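Local coordinates for CELL WALL surface anchor family protein (Streptococcus pneumoniae, PDB 2WW8), which serves as the adhesin of the pneumococcal pilus and probably recognises host cells through an integrin-like domain carried on a row of Ig-like stalk domains, at residues K173-N178 with N689-T694; L189-Y194 with I598-G603; Y194-N197 with Q203-I206; I606-G611 with V652-T657; K659-T664 with L676-R681. All coordinates share one frame; numbering follows the deposited sequence.

Contact 1 of 5, residues K173-N178 with N689-T694; sequences KALNPN and NKFYDT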
# COMPACT_ATOMS: atom_id res chain seq x y z
N LYS A 173 2.88 16.47 12.26
CA LYS A 173 1.52 17.01 12.20
C LYS A 173 0.42 16.00 11.83
O LYS A 173 -0.78 16.27 12.00
CB LYS A 173 1.52 18.26 11.30
CG LYS A 173 2.05 19.46 12.04
CD LYS A 173 2.29 20.66 11.14
CE LYS A 173 0.97 21.32 10.79
NZ LYS A 173 1.16 22.70 10.25
N ALA A 174 0.83 14.81 11.40
CA ALA A 174 -0.14 13.83 10.91
C ALA A 174 0.32 12.41 11.16
O ALA A 174 1.54 12.14 11.16
CB ALA A 174 -0.37 14.03 9.42
N LEU A 175 -0.68 11.54 11.36
CA LEU A 175 -0.55 10.11 11.70
C LEU A 175 -1.45 9.24 10.81
O LEU A 175 -2.62 9.58 10.56
CB LEU A 175 -0.91 9.79 13.17
CG LEU A 175 -0.23 10.68 14.25
CD1 LEU A 175 -0.86 10.50 15.62
CD2 LEU A 175 1.28 10.46 14.34
N ASN A 176 -0.87 8.13 10.36
CA ASN A 176 -1.59 7.13 9.62
C ASN A 176 -1.68 5.87 10.47
O ASN A 176 -0.80 5.59 11.29
CB ASN A 176 -0.86 6.78 8.32
CG ASN A 176 -1.38 7.59 7.13
OD1 ASN A 176 -2.50 8.12 7.13
ND2 ASN A 176 -0.54 7.69 6.09
N PRO A 177 -2.74 5.10 10.24
CA PRO A 177 -2.80 3.74 10.76
C PRO A 177 -1.68 2.95 10.12
O PRO A 177 -1.32 3.21 8.95
CB PRO A 177 -4.11 3.17 10.22
CG PRO A 177 -4.60 4.17 9.21
CD PRO A 177 -3.98 5.50 9.52
N ASN A 178 -1.22 1.94 10.86
CA ASN A 178 -0.25 1.01 10.33
C ASN A 178 -0.46 -0.43 10.78
O ASN A 178 -0.43 -0.69 11.99
CB ASN A 178 1.16 1.48 10.71
CG ASN A 178 2.24 0.66 10.02
OD1 ASN A 178 2.29 0.61 8.80
ND2 ASN A 178 3.10 0.02 10.81
N ASN A 689 -2.16 21.61 19.11
CA ASN A 689 -1.40 20.41 19.50
C ASN A 689 -2.20 19.10 19.49
O ASN A 689 -1.65 17.99 19.56
CB ASN A 689 -0.71 20.65 20.86
CG ASN A 689 0.64 21.33 20.70
OD1 ASN A 689 1.37 21.08 19.75
ND2 ASN A 689 0.99 22.19 21.66
N LYS A 690 -3.52 19.27 19.42
CA LYS A 690 -4.51 18.21 19.49
C LYS A 690 -4.71 17.47 18.16
O LYS A 690 -4.83 18.06 17.08
CB LYS A 690 -5.84 18.80 19.98
CG LYS A 690 -6.95 17.78 20.18
CD LYS A 690 -8.24 18.42 20.74
CE LYS A 690 -9.46 17.49 20.70
NZ LYS A 690 -9.10 16.22 21.36
N PHE A 691 -4.72 16.14 18.24
CA PHE A 691 -4.88 15.32 17.05
C PHE A 691 -6.36 15.10 16.76
O PHE A 691 -7.12 14.70 17.63
CB PHE A 691 -4.15 13.98 17.19
CG PHE A 691 -2.72 14.05 16.79
CD1 PHE A 691 -2.37 14.16 15.46
CD2 PHE A 691 -1.71 14.00 17.76
CE1 PHE A 691 -1.01 14.23 15.07
CE2 PHE A 691 -0.36 14.07 17.39
CZ PHE A 691 -0.00 14.19 16.06
N TYR A 692 -6.77 15.39 15.54
CA TYR A 692 -8.16 15.17 15.13
C TYR A 692 -8.20 14.00 14.16
O TYR A 692 -7.45 14.01 13.18
CB TYR A 692 -8.71 16.44 14.44
CG TYR A 692 -8.97 17.56 15.43
CD1 TYR A 692 -7.95 18.45 15.75
CD2 TYR A 692 -10.20 17.69 16.10
CE1 TYR A 692 -8.15 19.46 16.68
CE2 TYR A 692 -10.40 18.75 17.02
CZ TYR A 692 -9.36 19.61 17.31
OH TYR A 692 -9.48 20.66 18.23
N ASP A 693 -9.09 13.04 14.38
CA ASP A 693 -9.41 12.02 13.34
C ASP A 693 -9.91 12.72 12.07
O ASP A 693 -10.72 13.69 12.14
CB ASP A 693 -10.54 11.11 13.80
CG ASP A 693 -10.09 10.08 14.82
OD1 ASP A 693 -8.88 9.99 15.20
OD2 ASP A 693 -10.98 9.33 15.28
N THR A 694 -9.41 12.26 10.92
CA THR A 694 -9.83 12.84 9.64
C THR A 694 -11.25 12.48 9.29
O THR A 694 -11.86 13.20 8.51
CB THR A 694 -8.91 12.48 8.44
OG1 THR A 694 -8.69 11.07 8.42
CG2 THR A 694 -7.55 13.16 8.64
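F691 sets one face of its phenyl ring against the side chain of L175, and this pair makes up most of the contact. From CB the ring turns beside its own backbone N, with chi1 at -86°, which brings it down onto strand 174-178. The methyl CD1 of L175 stands almost over the middle of the ring, 3.7 Å from the F691 centroid and only 10° off the ring normal, the geometry of a CH-pi contact. Every ring carbon therefore has this methyl near it: F691 CG and CD2 lie 4.2 Å from L175 CD1, and F691 CD1 and CE2 lie 4.0 Å from it. F691 CE1 is 3.7 Å from L175 CG, so the leucine branch point is touched as well as its tip. CE1 also reaches the backbone, 3.7 Å from the carbonyl O of K173, while the N of A174 lies near the ring plane at the edge. Last comes F691 CZ, 3.8 Å from L175 CD1. The two side chains meet at about a right angle. The side-chain part of the contact is apolar and largely buried. L175 also packs on I160 and K162 of strand 157-162, and its backbone is hydrogen-bonded to that of K717; F691 rests on K717 of strand 717-718, so the pair lies between these two strands.

Contact 2 of 5, residues L189-Y194 with I598-G603; sequences LSKRIY and ITDPMG
K191 reaches toward D600 across a wide gap, and the two meet through a single pair of atoms, NZ of K191 and OD1 of D600, 3.5 Å apart. The backbones are well separated, with the CA atoms of K191 and D600 10.3 Å from each other, so the lysine must span most of the distance. It does so fully stretched: CG stands anti to the backbone N (chi1 -173°) and every later torsion is extended. D600 answers with CG likewise anti to its N (chi1 -176°), and the two side chains meet at a slant. Close approach is confined to this buried pair, which is neither a hydrogen bond nor a salt bridge. Along the rest of the segments the side chains diverge; M602 CE stays 6.5 Å from K191 NZ, and R192 and T599, both partly exposed, take no part across the gap. The R192 guanidinium pairs with E207 instead.

NZ of K191 is covalently joined to CG of N695, an intramolecular isopeptide bond of the kind known from Gram-positive pilins, and it is also hydrogen-bonded to T698 OG1. D600 has a second partner: its OD2 hydrogen-bonds to Y678 OH, and OD1 makes a weak hydrogen bond to T698 OG1. An acidic side chain beside the lysine-asparagine link is usual in such domains and is thought to promote its formation; the position of D600, which also touches N695, is consistent with that role. NZ is thus an amide nitrogen rather than a charged ammonium, and strand 187-196 is tied covalently to the loop after strand 692-693.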
# COMPACT_ATOMS: atom_id res chain seq x y z
N LEU A 189 -9.59 -3.60 2.80
CA LEU A 189 -9.98 -2.22 2.69
C LEU A 189 -8.80 -1.41 3.23
O LEU A 189 -7.91 -1.98 3.91
CB LEU A 189 -11.33 -1.89 3.38
CG LEU A 189 -11.50 -2.28 4.85
CD1 LEU A 189 -10.66 -1.31 5.71
CD2 LEU A 189 -12.96 -2.23 5.35
N SER A 190 -8.78 -0.11 2.90
CA SER A 190 -7.65 0.73 3.32
C SER A 190 -8.06 2.17 3.39
O SER A 190 -8.90 2.62 2.62
CB SER A 190 -6.40 0.53 2.45
OG SER A 190 -6.52 1.23 1.21
N LYS A 191 -7.44 2.91 4.30
CA LYS A 191 -7.63 4.35 4.44
C LYS A 191 -6.34 4.98 4.93
O LYS A 191 -5.70 4.48 5.88
CB LYS A 191 -8.73 4.64 5.44
CG LYS A 191 -9.03 6.17 5.44
CD LYS A 191 -10.38 6.46 6.09
CE LYS A 191 -10.48 7.97 6.23
NZ LYS A 191 -11.60 8.25 7.16
N ARG A 192 -5.90 6.06 4.29
CA ARG A 192 -4.67 6.72 4.74
C ARG A 192 -4.62 8.16 4.24
O ARG A 192 -5.33 8.53 3.31
CB ARG A 192 -3.42 5.96 4.25
CG ARG A 192 -3.26 5.94 2.73
CD ARG A 192 -1.85 5.57 2.34
NE ARG A 192 -1.78 5.47 0.87
CZ ARG A 192 -0.67 5.54 0.14
NH1 ARG A 192 0.48 5.65 0.78
NH2 ARG A 192 -0.70 5.47 -1.19
N ILE A 193 -3.76 8.97 4.84
CA ILE A 193 -3.33 10.21 4.21
C ILE A 193 -2.27 9.70 3.22
O ILE A 193 -1.34 9.00 3.63
CB ILE A 193 -2.75 11.21 5.27
CG1 ILE A 193 -3.85 11.74 6.21
CG2 ILE A 193 -2.06 12.41 4.57
CD1 ILE A 193 -3.30 12.21 7.54
N TYR A 194 -2.43 9.99 1.92
CA TYR A 194 -1.41 9.54 0.95
C TYR A 194 -0.50 10.67 0.44
O TYR A 194 0.49 10.44 -0.26
CB TYR A 194 -2.03 8.82 -0.24
CG TYR A 194 -2.73 9.76 -1.22
CD1 TYR A 194 -3.97 10.31 -0.92
CD2 TYR A 194 -2.14 10.07 -2.43
CE1 TYR A 194 -4.61 11.15 -1.82
CE2 TYR A 194 -2.72 10.90 -3.34
CZ TYR A 194 -3.96 11.42 -3.03
OH TYR A 194 -4.54 12.24 -3.95
N ILE A 598 -19.45 2.51 0.74
CA ILE A 598 -18.55 3.09 1.73
C ILE A 598 -19.24 4.29 2.35
O ILE A 598 -19.74 5.13 1.60
CB ILE A 598 -17.24 3.54 1.13
CG1 ILE A 598 -16.50 2.37 0.51
CG2 ILE A 598 -16.39 4.29 2.21
CD1 ILE A 598 -15.34 2.78 -0.37
N THR A 599 -19.23 4.39 3.68
CA THR A 599 -19.77 5.55 4.37
C THR A 599 -18.62 6.21 5.12
O THR A 599 -17.92 5.59 5.97
CB THR A 599 -20.87 5.17 5.37
OG1 THR A 599 -21.89 4.43 4.67
CG2 THR A 599 -21.51 6.43 6.04
N ASP A 600 -18.42 7.48 4.79
CA ASP A 600 -17.20 8.21 5.20
C ASP A 600 -17.53 9.64 5.66
O ASP A 600 -17.40 10.61 4.88
CB ASP A 600 -16.18 8.22 4.05
CG ASP A 600 -14.86 8.88 4.42
OD1 ASP A 600 -14.57 9.19 5.60
OD2 ASP A 600 -14.07 9.12 3.49
N PRO A 601 -17.92 9.78 6.95
CA PRO A 601 -18.20 11.10 7.54
C PRO A 601 -16.88 11.84 7.79
O PRO A 601 -15.87 11.21 8.20
CB PRO A 601 -18.92 10.77 8.86
CG PRO A 601 -18.97 9.31 9.03
CD PRO A 601 -18.12 8.68 7.92
N MET A 602 -16.84 13.14 7.47
CA MET A 602 -15.67 13.91 7.90
C MET A 602 -15.58 13.93 9.45
O MET A 602 -16.63 13.99 10.13
CB MET A 602 -15.80 15.33 7.35
CG MET A 602 -15.76 15.43 5.85
SD MET A 602 -14.32 14.74 4.98
CE MET A 602 -14.91 13.13 4.51
N GLY A 603 -14.37 13.89 10.01
CA GLY A 603 -14.20 14.15 11.47
C GLY A 603 -14.61 15.55 11.93
O GLY A 603 -14.67 16.48 11.11

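Contact 3 of 5, residues Y194-N197 with Q203-I206; sequences YQVN and QYGI
V196 and Y204 stand side by side on one face of the sheet and point the same way. The valine methyl CG2, lying beside its backbone N because CG1 is anti to it (chi1 -180°), comes 4.1 Å from Y204 CE2. This pair occupies a non-hydrogen-bonded position, with CA atoms 4.6 Å apart. Q195 points to the other face, across from G205, and the end of the Y194 ring comes alongside. That ring leans toward the partner strand and receives Q195 CG over one face, while its edge looks at the backbone: Y194 CE1 is 3.6 Å from I206 N, which lies near the ring plane. G205 has no side chain, and the ring lies close to its peptide, with Y194 CD1 3.3 Å from G205 O at an oblique approach.

These two strands form the end of the antiparallel hairpin 187-196/203-218, which joins the Ig-like domain by pairing with strand 673-682, and their short axes run 170° to each other at 4.8 Å. Three backbone bonds close it: Y194 N to G205 O, G205 N to Q195 O at 2.8 Å, and N197 N to Q203 O. The last is the most bent, 134° at the hydrogen, with the donor above the carbonyl plane. At the corner N197 turns its side chain toward the partner strand, N197 CB 4.0 Å from Q203 CB, and its ND2 makes a weak hydrogen bond to N679 OD1 on strand 673-682.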
# COMPACT_ATOMS: atom_id res chain seq x y z
N TYR A 194 -2.43 9.99 1.92
CA TYR A 194 -1.41 9.54 0.95
C TYR A 194 -0.50 10.67 0.44
O TYR A 194 0.49 10.44 -0.26
CB TYR A 194 -2.03 8.82 -0.24
CG TYR A 194 -2.73 9.76 -1.22
CD1 TYR A 194 -3.97 10.31 -0.92
CD2 TYR A 194 -2.14 10.07 -2.43
CE1 TYR A 194 -4.61 11.15 -1.82
CE2 TYR A 194 -2.72 10.90 -3.34
CZ TYR A 194 -3.96 11.42 -3.03
OH TYR A 194 -4.54 12.24 -3.95
N GLN A 195 -0.87 11.89 0.77
CA GLN A 195 -0.02 13.03 0.49
C GLN A 195 -0.38 14.22 1.36
O GLN A 195 -1.53 14.39 1.76
CB GLN A 195 -0.02 13.42 -0.99
CG GLN A 195 -1.37 13.90 -1.55
CD GLN A 195 -1.28 14.27 -3.05
OE1 GLN A 195 -0.34 13.87 -3.74
NE2 GLN A 195 -2.24 15.03 -3.53
N VAL A 196 0.64 15.04 1.59
CA VAL A 196 0.52 16.33 2.25
C VAL A 196 0.46 17.35 1.09
O VAL A 196 1.43 17.48 0.33
CB VAL A 196 1.77 16.49 3.17
CG1 VAL A 196 1.81 17.81 3.96
CG2 VAL A 196 1.86 15.26 4.09
N ASN A 197 -0.68 18.04 0.96
CA ASN A 197 -0.84 19.05 -0.08
C ASN A 197 -0.24 20.39 0.29
O ASN A 197 0.37 21.04 -0.55
CB ASN A 197 -2.30 19.28 -0.45
CG ASN A 197 -2.95 18.00 -0.95
OD1 ASN A 197 -2.27 17.11 -1.44
ND2 ASN A 197 -4.25 17.88 -0.77
N GLN A 203 -3.47 20.86 4.85
CA GLN A 203 -4.22 20.35 3.70
C GLN A 203 -3.59 19.03 3.33
O GLN A 203 -2.37 18.95 3.14
CB GLN A 203 -4.06 21.30 2.51
CG GLN A 203 -4.96 22.51 2.61
CD GLN A 203 -4.92 23.38 1.37
OE1 GLN A 203 -4.83 22.87 0.26
NE2 GLN A 203 -4.97 24.69 1.55
N TYR A 204 -4.44 18.01 3.24
CA TYR A 204 -3.97 16.64 2.96
C TYR A 204 -4.87 15.95 1.97
O TYR A 204 -6.10 16.21 1.90
CB TYR A 204 -4.03 15.82 4.26
CG TYR A 204 -3.19 16.41 5.39
CD1 TYR A 204 -3.67 17.43 6.20
CD2 TYR A 204 -1.89 15.96 5.60
CE1 TYR A 204 -2.89 17.96 7.24
CE2 TYR A 204 -1.12 16.46 6.63
CZ TYR A 204 -1.60 17.47 7.43
OH TYR A 204 -0.77 17.95 8.45
N GLY A 205 -4.25 15.03 1.24
CA GLY A 205 -5.03 14.10 0.43
C GLY A 205 -5.32 12.78 1.14
O GLY A 205 -4.40 12.23 1.77
N ILE A 206 -6.55 12.29 1.00
CA ILE A 206 -7.01 11.09 1.66
C ILE A 206 -7.31 10.06 0.56
O ILE A 206 -7.89 10.41 -0.47
CB ILE A 206 -8.32 11.33 2.46
CG1 ILE A 206 -8.15 12.48 3.45
CG2 ILE A 206 -8.61 10.09 3.28
CD1 ILE A 206 -7.10 12.23 4.48

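Contact 4 of 5, residues I606-G611 with V652-T657; sequences IDLQLG and VLYDTT. With CA (calcium ion), chain D.
L608 pushes its methyl CD2 unusually close to the Y654 ring, 3.3 Å from both Y654 CE1 and Y654 CD1. The methyl sits over one face but well off centre, above the CD1-CE1 side. The two side chains come from opposite directions, each with CG anti to its own backbone N (chi1 -175° for L608, 175° for Y654), which points both into the gap. L610 adds a lighter touch, its CD1 4.2 Å from Y654 CE2, crossing the tyrosine at about a right angle. F616, on the loop that follows, packs against both leucines and meets the tyrosine ring with planes at about 35°.

The polar end of Y654 is joined to segment 606-611 by a water: its OH lies 2.8 Å from water 1, which accepts a hydrogen bond from L608 N at 3.1 Å. L610 has a second task, as its carbonyl O binds the calcium ion at 2.5 Å. Water 2 is also a ligand, with D613, the R615 carbonyl O, D617 and D620 among the others. A carbonyl so placed is probably polarised by the ion. The chemistry thus couples an apolar seat around the tyrosine to a metal site whose ligands come from L610 to D620, which probably helps to hold that loop.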
# COMPACT_ATOMS: atom_id res chain seq x y z
N ILE A 606 -12.79 18.83 10.58
CA ILE A 606 -12.16 18.38 9.32
C ILE A 606 -13.11 18.85 8.22
O ILE A 606 -14.28 18.45 8.23
CB ILE A 606 -12.03 16.84 9.25
CG1 ILE A 606 -11.19 16.31 10.43
CG2 ILE A 606 -11.49 16.42 7.87
CD1 ILE A 606 -9.67 16.54 10.31
N ASP A 607 -12.63 19.75 7.35
CA ASP A 607 -13.43 20.18 6.20
C ASP A 607 -12.99 19.55 4.88
O ASP A 607 -11.84 19.66 4.47
CB ASP A 607 -13.38 21.70 6.02
CG ASP A 607 -13.71 22.46 7.30
OD1 ASP A 607 -14.75 22.14 7.93
OD2 ASP A 607 -12.95 23.39 7.67
N LEU A 608 -13.92 18.85 4.23
CA LEU A 608 -13.74 18.36 2.87
C LEU A 608 -13.50 19.58 1.96
O LEU A 608 -14.23 20.58 2.09
CB LEU A 608 -15.00 17.65 2.39
CG LEU A 608 -14.99 16.94 1.01
CD1 LEU A 608 -14.02 15.83 0.82
CD2 LEU A 608 -16.41 16.40 0.81
N GLN A 609 -12.48 19.52 1.10
CA GLN A 609 -12.15 20.60 0.16
C GLN A 609 -13.11 20.49 -1.00
O GLN A 609 -13.13 19.48 -1.72
CB GLN A 609 -10.72 20.52 -0.34
CG GLN A 609 -9.77 20.73 0.84
CD GLN A 609 -10.00 22.07 1.50
OE1 GLN A 609 -10.80 22.22 2.45
NE2 GLN A 609 -9.30 23.07 0.98
N LEU A 610 -13.96 21.49 -1.12
CA LEU A 610 -14.91 21.58 -2.23
C LEU A 610 -14.44 22.61 -3.27
O LEU A 610 -15.19 22.96 -4.20
CB LEU A 610 -16.28 22.01 -1.69
CG LEU A 610 -16.79 21.04 -0.61
CD1 LEU A 610 -18.10 21.47 0.04
CD2 LEU A 610 -16.89 19.68 -1.24
N GLY A 611 -13.20 23.10 -3.13
CA GLY A 611 -12.72 24.23 -3.94
C GLY A 611 -13.60 25.47 -3.96
O GLY A 611 -14.62 25.57 -3.26
N VAL A 652 -20.49 8.64 -6.25
CA VAL A 652 -19.89 9.31 -5.11
C VAL A 652 -20.81 10.45 -4.71
O VAL A 652 -21.06 11.35 -5.52
CB VAL A 652 -18.47 9.78 -5.44
CG1 VAL A 652 -17.78 10.30 -4.20
CG2 VAL A 652 -17.66 8.60 -6.04
N LEU A 653 -21.31 10.43 -3.48
CA LEU A 653 -22.27 11.43 -2.99
C LEU A 653 -21.71 12.15 -1.77
O LEU A 653 -20.85 11.63 -1.03
CB LEU A 653 -23.61 10.78 -2.60
CG LEU A 653 -24.05 9.86 -3.75
CD1 LEU A 653 -25.16 8.90 -3.35
CD2 LEU A 653 -24.57 10.79 -4.94
N TYR A 654 -22.20 13.36 -1.57
CA TYR A 654 -21.70 14.13 -0.44
C TYR A 654 -22.91 14.77 0.23
O TYR A 654 -23.59 15.58 -0.41
CB TYR A 654 -20.77 15.27 -0.85
CG TYR A 654 -20.34 16.14 0.35
CD1 TYR A 654 -19.58 15.60 1.40
CD2 TYR A 654 -20.71 17.47 0.45
CE1 TYR A 654 -19.21 16.36 2.50
CE2 TYR A 654 -20.34 18.26 1.56
CZ TYR A 654 -19.57 17.70 2.56
OH TYR A 654 -19.16 18.44 3.65
N ASP A 655 -23.18 14.39 1.47
CA ASP A 655 -24.34 14.92 2.20
C ASP A 655 -23.83 16.16 2.95
O ASP A 655 -22.96 16.03 3.83
CB ASP A 655 -24.90 13.86 3.17
CG ASP A 655 -25.21 12.49 2.49
OD1 ASP A 655 -25.78 12.44 1.36
OD2 ASP A 655 -24.87 11.41 3.07
N THR A 656 -24.35 17.34 2.63
CA THR A 656 -23.79 18.58 3.15
C THR A 656 -24.17 18.79 4.62
O THR A 656 -23.43 19.44 5.36
CB THR A 656 -24.31 19.83 2.37
OG1 THR A 656 -25.74 19.85 2.40
CG2 THR A 656 -23.94 19.72 0.92
N THR A 657 -25.33 18.28 5.03
CA THR A 657 -25.80 18.40 6.41
C THR A 657 -24.94 17.49 7.27
O THR A 657 -24.48 17.91 8.33
CB THR A 657 -27.25 17.94 6.49
OG1 THR A 657 -28.08 18.93 5.86
CG2 THR A 657 -27.70 17.77 7.96
CA CA D . -16.08 21.80 -6.19
O HOH W 1 -16.85 18.84 5.14
O HOH W 2 -14.29 22.66 -7.65

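Contact 5 of 5, residues K659-T664 with L676-R681; sequences KRIRVT and LTYNVR
Strands 660-664 and 676-681 run nearly antiparallel, at 163°, with their short axes 10.5 Å apart, a spacing of facing sheets and not of neighbours in one sheet. This is the core of the Ig-like beta sandwich: strand 660-668 lies in the sheet with 593-601 and 651-655, and strand 673-682 belongs to the opposite layer with 203-218 and 606-608. The contact is wholly apolar and buried, made by alternate residues that point inward from each strand, I661 and V663 against L676 and Y678.

I661 meets the ring of Y678 obliquely. Its terminal methyl CD1 lies over the centre of the face, 3.8 Å from the centroid and 9° off the normal, a CH-pi contact. The tyrosine ring is brought there by chi1 of 57°, which lodges CG between the backbone N and the carbonyl carbon. L608 reaches both I661 and Y678 from strand 606-608. Just before the packed residues, K659 and R660 together face D655, a G1 beta bulge, and R660 forms a salt bridge with D655.

The other isoleucine branch serves L676: I661 CG2 comes 4.2 Å from L676 CD2. V663 and L676 run alongside one another, pointing opposite ways, and one leucine methyl fits against both beta-branched side chains, since V663 CG2 is also close to it, 3.9 Å from L676 CD2.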
# COMPACT_ATOMS: atom_id res chain seq x y z
N LYS A 659 -22.04 16.23 6.49
CA LYS A 659 -20.61 16.28 6.11
C LYS A 659 -20.06 14.86 5.84
O LYS A 659 -19.09 14.41 6.44
CB LYS A 659 -19.76 17.03 7.16
CG LYS A 659 -20.15 18.50 7.40
CD LYS A 659 -19.33 19.06 8.60
CE LYS A 659 -18.27 18.05 9.19
NZ LYS A 659 -16.91 18.38 9.80
N ARG A 660 -20.68 14.14 4.92
CA ARG A 660 -20.33 12.74 4.76
C ARG A 660 -20.32 12.36 3.28
O ARG A 660 -21.23 12.72 2.55
CB ARG A 660 -21.36 11.94 5.56
CG ARG A 660 -21.43 10.49 5.27
CD ARG A 660 -22.41 9.88 6.21
NE ARG A 660 -23.74 9.97 5.64
CZ ARG A 660 -24.85 10.17 6.35
NH1 ARG A 660 -24.82 10.30 7.68
NH2 ARG A 660 -26.01 10.28 5.73
N ILE A 661 -19.28 11.64 2.87
CA ILE A 661 -19.18 11.09 1.52
C ILE A 661 -19.75 9.68 1.63
O ILE A 661 -19.44 8.94 2.59
CB ILE A 661 -17.71 10.99 1.06
CG1 ILE A 661 -17.13 12.42 0.98
CG2 ILE A 661 -17.55 10.19 -0.29
CD1 ILE A 661 -15.66 12.45 0.71
N ARG A 662 -20.55 9.31 0.63
CA ARG A 662 -20.90 7.90 0.43
C ARG A 662 -20.48 7.47 -0.98
O ARG A 662 -20.67 8.20 -2.00
CB ARG A 662 -22.40 7.65 0.63
CG ARG A 662 -22.79 7.85 2.09
CD ARG A 662 -24.21 8.33 2.24
NE ARG A 662 -25.05 7.50 1.41
CZ ARG A 662 -25.96 7.94 0.54
NH1 ARG A 662 -26.24 9.25 0.37
NH2 ARG A 662 -26.62 7.01 -0.13
N VAL A 663 -19.96 6.26 -1.03
CA VAL A 663 -19.75 5.64 -2.34
C VAL A 663 -20.67 4.42 -2.39
O VAL A 663 -20.56 3.51 -1.56
CB VAL A 663 -18.28 5.24 -2.59
CG1 VAL A 663 -18.15 4.56 -3.99
CG2 VAL A 663 -17.30 6.37 -2.37
N THR A 664 -21.58 4.40 -3.37
CA THR A 664 -22.55 3.35 -3.57
C THR A 664 -22.26 2.56 -4.83
O THR A 664 -21.55 3.04 -5.69
CB THR A 664 -23.99 3.92 -3.61
OG1 THR A 664 -24.11 4.75 -4.75
CG2 THR A 664 -24.37 4.77 -2.32
N LEU A 676 -10.73 5.68 -3.93
CA LEU A 676 -11.35 6.98 -3.83
C LEU A 676 -10.29 7.94 -3.28
O LEU A 676 -9.60 7.62 -2.32
CB LEU A 676 -12.52 6.94 -2.85
CG LEU A 676 -13.08 8.29 -2.39
CD1 LEU A 676 -13.87 9.00 -3.48
CD2 LEU A 676 -14.00 8.15 -1.17
N THR A 677 -10.12 9.12 -3.88
CA THR A 677 -9.26 10.12 -3.23
C THR A 677 -10.02 11.44 -3.07
O THR A 677 -10.97 11.67 -3.84
CB THR A 677 -7.94 10.42 -3.97
OG1 THR A 677 -8.25 11.05 -5.21
CG2 THR A 677 -7.05 9.20 -4.20
N TYR A 678 -9.65 12.27 -2.08
CA TYR A 678 -10.25 13.57 -1.93
C TYR A 678 -9.30 14.34 -0.99
O TYR A 678 -8.38 13.79 -0.42
CB TYR A 678 -11.71 13.53 -1.40
CG TYR A 678 -11.86 12.79 -0.08
CD1 TYR A 678 -12.08 11.40 -0.03
CD2 TYR A 678 -11.70 13.48 1.13
CE1 TYR A 678 -12.18 10.72 1.20
CE2 TYR A 678 -11.83 12.82 2.37
CZ TYR A 678 -12.05 11.45 2.40
OH TYR A 678 -12.18 10.83 3.64
N ASN A 679 -9.56 15.63 -0.81
CA ASN A 679 -8.67 16.47 -0.04
C ASN A 679 -9.44 17.01 1.15
O ASN A 679 -10.65 17.22 1.03
CB ASN A 679 -8.15 17.62 -0.91
CG ASN A 679 -7.24 17.11 -2.02
OD1 ASN A 679 -6.34 16.28 -1.80
ND2 ASN A 679 -7.46 17.61 -3.23
N VAL A 680 -8.72 17.16 2.27
CA VAL A 680 -9.28 17.77 3.49
C VAL A 680 -8.32 18.82 4.03
O VAL A 680 -7.13 18.86 3.70
CB VAL A 680 -9.60 16.78 4.62
CG1 VAL A 680 -10.52 15.63 4.11
CG2 VAL A 680 -8.26 16.23 5.19
N ARG A 681 -8.89 19.62 4.92
CA ARG A 681 -8.18 20.65 5.61
C ARG A 681 -8.66 20.67 7.07
O ARG A 681 -9.88 20.66 7.37
CB ARG A 681 -8.50 21.99 4.94
CG ARG A 681 -7.64 23.17 5.49
CD ARG A 681 -8.04 24.48 4.82
NE ARG A 681 -7.19 25.56 5.33
CZ ARG A 681 -7.54 26.39 6.30
NH1 ARG A 681 -8.73 26.28 6.88
NH2 ARG A 681 -6.70 27.34 6.70

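All five contacts belong to one Ig-like domain, formed by chain parts around 171-218 and 587-718, between which lies the metal-binding, probably integrin-like region. Contact 5 bridges the sheet of strands 593-601, 651-655 and 660-668 and the layer of 203-218, 606-608 and 673-682; contacts 2 and 4 also join these layers, and contact 3 is a hairpin within the second. Along the chain contact 1 spans the others, and contact 4 closes before contact 5 opens. Contacts 4 and 5 have centres about 6 Å apart, contacts 2 and 5 about 7 Å, and contacts 1 and 4 about 20 Å. In contacts 2, 4 and 5 core, isopeptide tie and calcium-side packing lie close together, and the tie probably stabilises the domain.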